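PDB 4OH1: L-iditol 2-dehydrogenase from Clostridium scindens, which probably catalyses the NAD+-dependent oxidation of L-iditol and related polyols, as a zinc-containing member of the alcohol dehydrogenase family. Local coordinates for residues 3-8 / 19-24; 265-270 / 292-297; 8-13 / 55-60. All coordinates share one frame; numbering follows the deposited sequence.

Contact 1: residues 3-8 / 19-24; sequences RQLFVT and GTVDMM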
loop_
_atom_site.group_PDB
_atom_site.type_symbol
_atom_site.label_atom_id
_atom_site.label_comp_id
_atom_site.label_asym_id
_atom_site.label_seq_id
_atom_site.Cartn_x
_atom_site.Cartn_y
_atom_site.Cartn_z
ATOM N N ARG A 3 37.387 -11.826 -27.217
ATOM C CA ARG A 3 37.622 -12.519 -25.938
ATOM C C ARG A 3 36.315 -12.709 -25.121
ATOM O O ARG A 3 35.555 -11.783 -24.946
ATOM C CB ARG A 3 38.634 -11.729 -25.109
ATOM C CG ARG A 3 39.939 -11.476 -25.864
ATOM C CD ARG A 3 40.974 -10.803 -25.008
ATOM N NE ARG A 3 40.532 -9.468 -24.638
ATOM C CZ ARG A 3 41.073 -8.727 -23.672
ATOM N NH1 ARG A 3 42.067 -9.188 -22.928
ATOM N NH2 ARG A 3 40.566 -7.523 -23.426
ATOM N N GLN A 4 36.053 -13.916 -24.651
ATOM C CA GLN A 4 34.931 -14.168 -23.768
ATOM C C GLN A 4 35.306 -15.251 -22.766
ATOM O O GLN A 4 36.008 -16.165 -23.132
ATOM C CB GLN A 4 33.724 -14.591 -24.572
ATOM C CG GLN A 4 32.488 -14.952 -23.733
ATOM C CD GLN A 4 31.233 -15.105 -24.584
ATOM O OE1 GLN A 4 31.311 -15.046 -25.792
ATOM N NE2 GLN A 4 30.065 -15.259 -23.942
ATOM N N LEU A 5 34.798 -15.143 -21.523
ATOM C CA LEU A 5 34.983 -16.139 -20.476
ATOM C C LEU A 5 33.799 -17.065 -20.408
ATOM O O LEU A 5 32.686 -16.624 -20.552
ATOM C CB LEU A 5 35.070 -15.457 -19.127
ATOM C CG LEU A 5 36.085 -14.334 -19.088
ATOM C CD1 LEU A 5 36.177 -13.743 -17.686
ATOM C CD2 LEU A 5 37.409 -14.817 -19.554
ATOM N N PHE A 6 34.065 -18.332 -20.123
ATOM C CA PHE A 6 33.055 -19.352 -20.020
ATOM C C PHE A 6 33.321 -20.139 -18.756
ATOM O O PHE A 6 34.474 -20.272 -18.289
ATOM C CB PHE A 6 33.159 -20.308 -21.214
ATOM C CG PHE A 6 32.788 -19.684 -22.524
ATOM C CD1 PHE A 6 33.720 -18.921 -23.239
ATOM C CD2 PHE A 6 31.515 -19.849 -23.050
ATOM C CE1 PHE A 6 33.379 -18.325 -24.449
ATOM C CE2 PHE A 6 31.162 -19.252 -24.276
ATOM C CZ PHE A 6 32.097 -18.483 -24.968
ATOM N N VAL A 7 32.253 -20.666 -18.193
ATOM C CA VAL A 7 32.350 -21.586 -17.083
ATOM C C VAL A 7 32.665 -22.898 -17.756
ATOM O O VAL A 7 31.847 -23.366 -18.548
ATOM C CB VAL A 7 31.009 -21.706 -16.340
ATOM C CG1 VAL A 7 31.077 -22.792 -15.266
ATOM C CG2 VAL A 7 30.659 -20.390 -15.700
ATOM N N THR A 8 33.851 -23.458 -17.475
ATOM C CA THR A 8 34.321 -24.721 -18.073
ATOM C C THR A 8 34.107 -25.977 -17.198
ATOM O O THR A 8 33.959 -27.065 -17.727
ATOM C CB THR A 8 35.804 -24.611 -18.527
ATOM O OG1 THR A 8 36.603 -24.035 -17.486
ATOM C CG2 THR A 8 35.914 -23.719 -19.780
ATOM N N GLY A 19 34.968 -25.439 -9.398
ATOM C CA GLY A 19 34.644 -25.015 -10.764
ATOM C C GLY A 19 35.747 -24.173 -11.385
ATOM O O GLY A 19 36.534 -23.569 -10.663
ATOM N N THR A 20 35.781 -24.119 -12.714
ATOM C CA THR A 20 36.774 -23.316 -13.450
ATOM C C THR A 20 36.203 -22.283 -14.465
ATOM O O THR A 20 35.088 -22.416 -14.988
ATOM C CB THR A 20 37.707 -24.252 -14.211
ATOM O OG1 THR A 20 36.919 -25.073 -15.084
ATOM C CG2 THR A 20 38.437 -25.133 -13.229
ATOM N N VAL A 21 36.970 -21.227 -14.711
ATOM C CA VAL A 21 36.585 -20.188 -15.667
ATOM C C VAL A 21 37.723 -19.985 -16.626
ATOM O O VAL A 21 38.868 -19.771 -16.201
ATOM C CB VAL A 21 36.292 -18.864 -14.970
ATOM C CG1 VAL A 21 36.109 -17.781 -15.986
ATOM C CG2 VAL A 21 34.994 -18.984 -14.147
ATOM N N ASP A 22 37.415 -20.012 -17.909
ATOM C CA ASP A 22 38.497 -19.903 -18.867
ATOM C C ASP A 22 38.124 -19.046 -20.018
ATOM O O ASP A 22 36.992 -19.039 -20.428
ATOM C CB ASP A 22 38.879 -21.274 -19.382
ATOM C CG ASP A 22 39.448 -22.146 -18.321
ATOM O OD1 ASP A 22 40.531 -21.794 -17.836
ATOM O OD2 ASP A 22 38.875 -23.237 -18.086
HETATM N N MSE A 23 39.097 -18.332 -20.543
HETATM C CA MSE A 23 38.847 -17.530 -21.725
HETATM C C MSE A 23 38.887 -18.390 -22.972
HETATM O O MSE A 23 39.788 -19.204 -23.116
HETATM C CB MSE A 23 39.894 -16.453 -21.863
HETATM C CG MSE A 23 39.577 -15.521 -22.982
HETATM SE SE MSE A 23 41.050 -14.257 -23.166
HETATM C CE MSE A 23 40.683 -12.976 -21.736
HETATM N N MSE A 24 37.935 -18.207 -23.870
HETATM C CA MSE A 24 37.931 -18.883 -25.187
HETATM C C MSE A 24 37.749 -17.835 -26.250
HETATM O O MSE A 24 37.499 -16.658 -25.941
HETATM C CB MSE A 24 36.827 -19.947 -25.296
HETATM C CG MSE A 24 36.885 -20.966 -24.207
HETATM SE SE MSE A 24 35.388 -22.270 -23.984
HETATM C CE MSE A 24 35.901 -23.644 -25.310
#
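Thr20 opens the antiparallel pairing with Thr8: its carbonyl accepts the backbone N-H of Thr8, and the two hydroxyls, Thr20 OG1 and Thr8 OG1, lie 2.6 Å apart. Thr20 OG1 also bonds Ser9 OG, so the hydroxyls form a small polar cluster. Val21, in a non-hydrogen-bonded pair with Val7, sets its CG1 4.0 Å from CB of Leu5. Asp22 pairs with Phe6 through two backbone bonds, Phe6 N to Asp22 O and Asp22 N to Phe6 O, both 3.0 Å. Its CG lies anti to its own carbonyl carbon (chi1 -65°), and from there OD2 accepts from Thr8 OG1; the modelled 2.5 Å is very short, and the exact length is doubtful. At Met23, a selenomethionine, CB meets Leu5 CD2 at 3.8 Å, while SE and the terminal methyl pack on the aliphatic CB and CD of Arg3; the guanidinium goes on to a salt bridge with Glu132. Met24, also selenomethionine, donates its N-H to Gln4 O at 2.9 Å and receives a weak bond from Gln4 N. Its SE makes an oblique Met-aromatic contact with Phe6, 4.3 Å from the ring centroid. The hairpin's inner face, Leu5, Val7 and Val21, packs against helices 330-338 and 48-54, and strand 70-71 flanks strand 2-9 on the side away from strand 20-26.

Contact 2: residues 265-270 / 292-297; sequences DGDAVY and QKHIHG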
loop_
_atom_site.group_PDB
_atom_site.type_symbol
_atom_site.label_atom_id
_atom_site.label_comp_id
_atom_site.label_asym_id
_atom_site.label_seq_id
_atom_site.Cartn_x
_atom_site.Cartn_y
_atom_site.Cartn_z
ATOM N N ASP A 265 4.912 -7.992 14.073
ATOM C CA ASP A 265 4.539 -7.285 12.872
ATOM C C ASP A 265 5.715 -6.908 11.936
ATOM O O ASP A 265 5.550 -6.084 11.068
ATOM C CB ASP A 265 3.730 -6.011 13.211
ATOM C CG ASP A 265 2.850 -5.558 12.060
ATOM O OD1 ASP A 265 2.298 -6.443 11.335
ATOM O OD2 ASP A 265 2.682 -4.325 11.857
ATOM N N GLY A 266 6.892 -7.462 12.136
ATOM C CA GLY A 266 8.043 -7.153 11.303
ATOM C C GLY A 266 8.053 -7.891 9.965
ATOM O O GLY A 266 7.272 -8.822 9.764
ATOM N N ASP A 267 8.966 -7.488 9.073
ATOM C CA ASP A 267 9.070 -8.067 7.734
ATOM C C ASP A 267 10.438 -8.627 7.543
ATOM O O ASP A 267 11.452 -7.906 7.618
ATOM C CB ASP A 267 8.806 -7.058 6.633
ATOM C CG ASP A 267 7.404 -6.557 6.643
ATOM O OD1 ASP A 267 6.569 -7.212 5.992
ATOM O OD2 ASP A 267 7.137 -5.510 7.287
ATOM N N ALA A 268 10.472 -9.919 7.307
ATOM C CA ALA A 268 11.743 -10.621 6.959
ATOM C C ALA A 268 11.741 -11.039 5.488
ATOM O O ALA A 268 10.775 -11.680 5.024
ATOM C CB ALA A 268 11.916 -11.841 7.811
ATOM N N VAL A 269 12.867 -10.774 4.815
ATOM C CA VAL A 269 13.024 -11.047 3.397
ATOM C C VAL A 269 14.231 -11.969 3.182
ATOM O O VAL A 269 15.366 -11.654 3.562
ATOM C CB VAL A 269 13.234 -9.781 2.593
ATOM C CG1 VAL A 269 13.268 -10.099 1.134
ATOM C CG2 VAL A 269 12.069 -8.823 2.813
ATOM N N TYR A 270 13.935 -13.101 2.546
ATOM C CA TYR A 270 14.893 -14.138 2.227
ATOM C C TYR A 270 15.122 -14.096 0.743
ATOM O O TYR A 270 14.324 -14.573 -0.032
ATOM C CB TYR A 270 14.354 -15.500 2.707
ATOM C CG TYR A 270 14.246 -15.554 4.206
ATOM C CD1 TYR A 270 15.323 -15.910 5.002
ATOM C CD2 TYR A 270 13.074 -15.193 4.844
ATOM C CE1 TYR A 270 15.222 -15.938 6.419
ATOM C CE2 TYR A 270 12.969 -15.202 6.230
ATOM C CZ TYR A 270 14.037 -15.597 7.011
ATOM O OH TYR A 270 13.901 -15.550 8.371
ATOM N N GLN A 292 2.657 -12.145 14.728
ATOM C CA GLN A 292 2.216 -11.505 13.550
ATOM C C GLN A 292 3.412 -11.173 12.607
ATOM O O GLN A 292 3.497 -10.101 12.036
ATOM C CB GLN A 292 1.395 -10.250 13.935
ATOM C CG GLN A 292 0.520 -9.791 12.756
ATOM C CD GLN A 292 -0.515 -8.741 13.089
ATOM O OE1 GLN A 292 -1.631 -9.055 13.519
ATOM N NE2 GLN A 292 -0.151 -7.473 12.871
ATOM N N LYS A 293 4.338 -12.102 12.465
ATOM C CA LYS A 293 5.472 -11.891 11.590
ATOM C C LYS A 293 5.083 -12.028 10.106
ATOM O O LYS A 293 4.057 -12.589 9.770
ATOM C CB LYS A 293 6.637 -12.793 11.958
ATOM C CG LYS A 293 7.263 -12.484 13.313
ATOM C CD LYS A 293 8.197 -13.603 13.732
ATOM C CE LYS A 293 8.893 -13.248 15.051
ATOM N NZ LYS A 293 9.929 -14.257 15.325
ATOM N N HIS A 294 5.846 -11.365 9.244
ATOM C CA HIS A 294 5.634 -11.445 7.805
ATOM C C HIS A 294 6.947 -11.946 7.236
ATOM O O HIS A 294 8.005 -11.329 7.471
ATOM C CB HIS A 294 5.243 -10.102 7.184
ATOM C CG HIS A 294 4.197 -9.372 7.949
ATOM N ND1 HIS A 294 2.864 -9.627 7.806
ATOM C CD2 HIS A 294 4.293 -8.405 8.887
ATOM C CE1 HIS A 294 2.176 -8.872 8.646
ATOM N NE2 HIS A 294 3.022 -8.131 9.317
ATOM N N ILE A 295 6.857 -13.077 6.521
ATOM C CA ILE A 295 8.024 -13.733 5.916
ATOM C C ILE A 295 7.870 -13.721 4.396
ATOM O O ILE A 295 6.873 -14.233 3.853
ATOM C CB ILE A 295 8.064 -15.175 6.430
ATOM C CG1 ILE A 295 8.340 -15.131 7.940
ATOM C CG2 ILE A 295 9.126 -15.982 5.705
ATOM C CD1 ILE A 295 8.120 -16.422 8.609
ATOM N N HIS A 296 8.847 -13.156 3.726
ATOM C CA HIS A 296 8.773 -12.966 2.293
ATOM C C HIS A 296 9.959 -13.557 1.589
ATOM O O HIS A 296 11.107 -13.524 2.096
ATOM C CB HIS A 296 8.844 -11.483 1.918
ATOM C CG HIS A 296 7.940 -10.607 2.703
ATOM N ND1 HIS A 296 6.605 -10.474 2.413
ATOM C CD2 HIS A 296 8.179 -9.782 3.753
ATOM C CE1 HIS A 296 6.053 -9.621 3.259
ATOM N NE2 HIS A 296 6.983 -9.201 4.090
ATOM N N GLY A 297 9.691 -14.017 0.380
ATOM C CA GLY A 297 10.739 -14.251 -0.592
ATOM C C GLY A 297 10.934 -13.075 -1.554
ATOM O O GLY A 297 10.229 -12.056 -1.499
#
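Strands 266-270 and 294-297 run parallel, their axes 4.7 Å apart and inclined by 24°, with Asp267 beside His294, Ala268 beside Ile295 and Val269 beside His296. The backbone bonds zigzag between them: His294 N to Gly266 O, Ala268 N to His294 O, His296 N to Ala268 O and Tyr270 N to His296 O. On the face carrying Asp267 and Val269, both histidines turn NE2 to a carboxylate of segment 265-270, His296 to Asp267 in the strand and His294 to Asp265 in the turn before it. His296 NE2 donates to Asp267 OD1 over 2.8 Å, nearly straight at 171°; it meets the anti lone pair, with ring and carboxylate almost coplanar. The His294 bond is differently built. Its NE2 reaches Asp265 OD1 at 2.7 Å, in the plane of the ring but from above the carboxylate, the two planes standing 68° apart. Gln292 NE2 approaches the same oxygen from the opposite face at 3.1 Å, its extended chain lying alongside Asp265, so OD1 is gripped by two donors; Gln292 OE1 accepts from Ile299 N of the second subunit. On the other face Tyr270 CE2 touches Ile295 CG2 at 4.0 Å, and Tyr270 OH bonds Ala255 O. Strand 294-297 is the last of the chain's six-stranded parallel Rossmann sheet, which runs on antiparallel into the second subunit. There His294 ND1 bonds His296 ND1 of the second subunit, and His296 ND1 bonds His294 ND1 of that subunit. Each aspartate therefore fixes the turn of a ring whose other nitrogen works across the interface. Because each ND1-ND1 bond needs one proton, one histidine of each pair may be doubly protonated, a state the aspartates would favour.

Contact 3: residues 8-13 / 55-60; sequences TSIRDF and GNLGEM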
loop_
_atom_site.group_PDB
_atom_site.type_symbol
_atom_site.label_atom_id
_atom_site.label_comp_id
_atom_site.label_asym_id
_atom_site.label_seq_id
_atom_site.Cartn_x
_atom_site.Cartn_y
_atom_site.Cartn_z
ATOM N N THR A 8 33.851 -23.458 -17.475
ATOM C CA THR A 8 34.321 -24.721 -18.073
ATOM C C THR A 8 34.107 -25.977 -17.198
ATOM O O THR A 8 33.959 -27.065 -17.727
ATOM C CB THR A 8 35.804 -24.611 -18.527
ATOM O OG1 THR A 8 36.603 -24.035 -17.486
ATOM C CG2 THR A 8 35.914 -23.719 -19.780
ATOM N N SER A 9 34.069 -25.822 -15.877
ATOM C CA SER A 9 33.613 -26.884 -14.982
ATOM C C SER A 9 32.923 -26.297 -13.768
ATOM O O SER A 9 33.165 -25.147 -13.418
ATOM C CB SER A 9 34.809 -27.693 -14.514
ATOM O OG SER A 9 35.598 -26.914 -13.624
ATOM N N ILE A 10 32.085 -27.094 -13.109
ATOM C CA ILE A 10 31.429 -26.692 -11.840
ATOM C C ILE A 10 31.908 -27.587 -10.705
ATOM O O ILE A 10 32.657 -28.539 -10.948
ATOM C CB ILE A 10 29.885 -26.805 -11.907
ATOM C CG1 ILE A 10 29.500 -28.130 -12.589
ATOM C CG2 ILE A 10 29.272 -25.588 -12.639
ATOM C CD1 ILE A 10 28.161 -28.669 -12.164
ATOM N N ARG A 11 31.468 -27.306 -9.473
ATOM C CA ARG A 11 31.941 -28.095 -8.327
ATOM C C ARG A 11 31.651 -29.589 -8.512
ATOM O O ARG A 11 30.478 -29.959 -8.669
ATOM C CB ARG A 11 31.319 -27.619 -7.009
ATOM C CG ARG A 11 31.900 -28.378 -5.797
ATOM C CD ARG A 11 31.679 -27.639 -4.486
ATOM N NE ARG A 11 32.478 -28.217 -3.409
ATOM C CZ ARG A 11 32.467 -27.800 -2.148
ATOM N NH1 ARG A 11 31.680 -26.805 -1.774
ATOM N NH2 ARG A 11 33.248 -28.390 -1.249
ATOM N N ASP A 12 32.719 -30.405 -8.511
ATOM C CA ASP A 12 32.656 -31.887 -8.572
ATOM C C ASP A 12 32.806 -32.432 -7.128
ATOM O O ASP A 12 33.918 -32.537 -6.606
ATOM C CB ASP A 12 33.762 -32.440 -9.521
ATOM C CG ASP A 12 33.693 -33.978 -9.745
ATOM O OD1 ASP A 12 32.800 -34.658 -9.193
ATOM O OD2 ASP A 12 34.556 -34.515 -10.488
ATOM N N PHE A 13 31.679 -32.743 -6.480
ATOM C CA PHE A 13 31.692 -33.272 -5.117
ATOM C C PHE A 13 32.296 -34.682 -5.030
ATOM O O PHE A 13 32.987 -34.945 -4.064
ATOM C CB PHE A 13 30.297 -33.251 -4.502
ATOM C CG PHE A 13 29.780 -31.867 -4.213
ATOM C CD1 PHE A 13 30.245 -31.157 -3.108
ATOM C CD2 PHE A 13 28.806 -31.280 -5.036
ATOM C CE1 PHE A 13 29.750 -29.869 -2.817
ATOM C CE2 PHE A 13 28.294 -29.988 -4.769
ATOM C CZ PHE A 13 28.768 -29.279 -3.654
ATOM N N GLY A 55 29.739 -24.108 -5.708
ATOM C CA GLY A 55 28.529 -24.328 -4.943
ATOM C C GLY A 55 27.846 -25.668 -5.137
ATOM O O GLY A 55 28.163 -26.481 -6.064
ATOM N N ASN A 56 26.887 -25.859 -4.227
ATOM C CA ASN A 56 26.065 -27.044 -4.167
ATOM C C ASN A 56 24.804 -26.748 -4.941
ATOM O O ASN A 56 24.073 -25.814 -4.595
ATOM C CB ASN A 56 25.736 -27.371 -2.718
ATOM C CG ASN A 56 25.043 -28.693 -2.578
ATOM O OD1 ASN A 56 23.825 -28.788 -2.694
ATOM N ND2 ASN A 56 25.816 -29.731 -2.333
ATOM N N LEU A 57 24.551 -27.554 -5.973
ATOM C CA LEU A 57 23.612 -27.183 -7.032
ATOM C C LEU A 57 22.278 -27.972 -7.124
ATOM O O LEU A 57 21.483 -27.677 -8.003
ATOM C CB LEU A 57 24.348 -27.242 -8.386
ATOM C CG LEU A 57 25.680 -26.473 -8.506
ATOM C CD1 LEU A 57 26.315 -26.677 -9.870
ATOM C CD2 LEU A 57 25.445 -24.993 -8.264
ATOM N N GLY A 58 22.021 -28.948 -6.246
ATOM C CA GLY A 58 20.731 -29.683 -6.246
ATOM C C GLY A 58 20.546 -30.600 -7.457
ATOM O O GLY A 58 21.538 -31.050 -8.036
ATOM N N GLU A 59 19.283 -30.882 -7.835
ATOM C CA GLU A 59 18.932 -31.698 -9.047
ATOM C C GLU A 59 19.366 -30.969 -10.331
ATOM O O GLU A 59 19.626 -31.583 -11.387
ATOM C CB GLU A 59 17.425 -32.003 -9.095
HETATM N N MSE A 60 19.423 -29.642 -10.187
HETATM C CA MSE A 60 20.029 -28.695 -11.129
HETATM C C MSE A 60 21.489 -28.950 -11.528
HETATM O O MSE A 60 21.962 -28.456 -12.556
HETATM C CB MSE A 60 19.953 -27.296 -10.507
HETATM C CG MSE A 60 18.656 -26.602 -10.743
HETATM SE SE MSE A 60 18.624 -26.251 -12.635
HETATM C CE MSE A 60 19.695 -24.572 -12.695
#
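Phe13, Leu57 and Gly55 carry this contact, which has no hydrogen bond between its two segments. Phe13 presents the far end of its ring to Asn56: CZ comes within 3.3 Å of Asn56 ND2, and the two side chains cross at about a right angle, with ring and amide planes 56° apart. Asn56 N sits at the ring's edge, in its plane. Over the centre of one ring face lies Arg11 CG, from Phe13's own segment. Gly55 offers its carbonyl: O is 3.5 Å from Arg11 CB and 3.7 Å from Phe13 CE2. This oxygen is buried among carbons with no polar partner in the model. The guanidinium passes beyond it, where Arg11 NH1 bonds Thr54 O at the end of helix 48-54. Leu57 points its CD1 at Ile10, meeting CD1 of that residue at 3.6 Å, and Ile10 also packs on Ile52 and on helix 60-66. This is plain loop-to-loop packing at the surface: the chain leaving strand 2-9 lies against the link between helices 48-54 and 60-66, a link belonging to the GroES-like domain of zinc-dependent alcohol dehydrogenases.

How the contacts relate
From the N terminus, strand 2-9 enters contact 1, and its continuation, residues 8-13, leads into contact 3; Thr8 belongs to both. The chain then turns back, and contact 1 closes the short hairpin at strand 20-26. Contact 3 closes a longer loop at 55-60, after strand 35-44 and helix 48-54, so the two closures cross rather than nest. They touch within the hairpin, between Ser9 and Thr20, while contact 3 itself ties the chain leaving strand 2-9 to the link between helices 48-54 and 60-66. Contact 2 comes later, in series with both, and joins the last two strands of the Rossmann sheet; its centre is about 39 Å from that of contact 1, on the opposite side of the chain's centre.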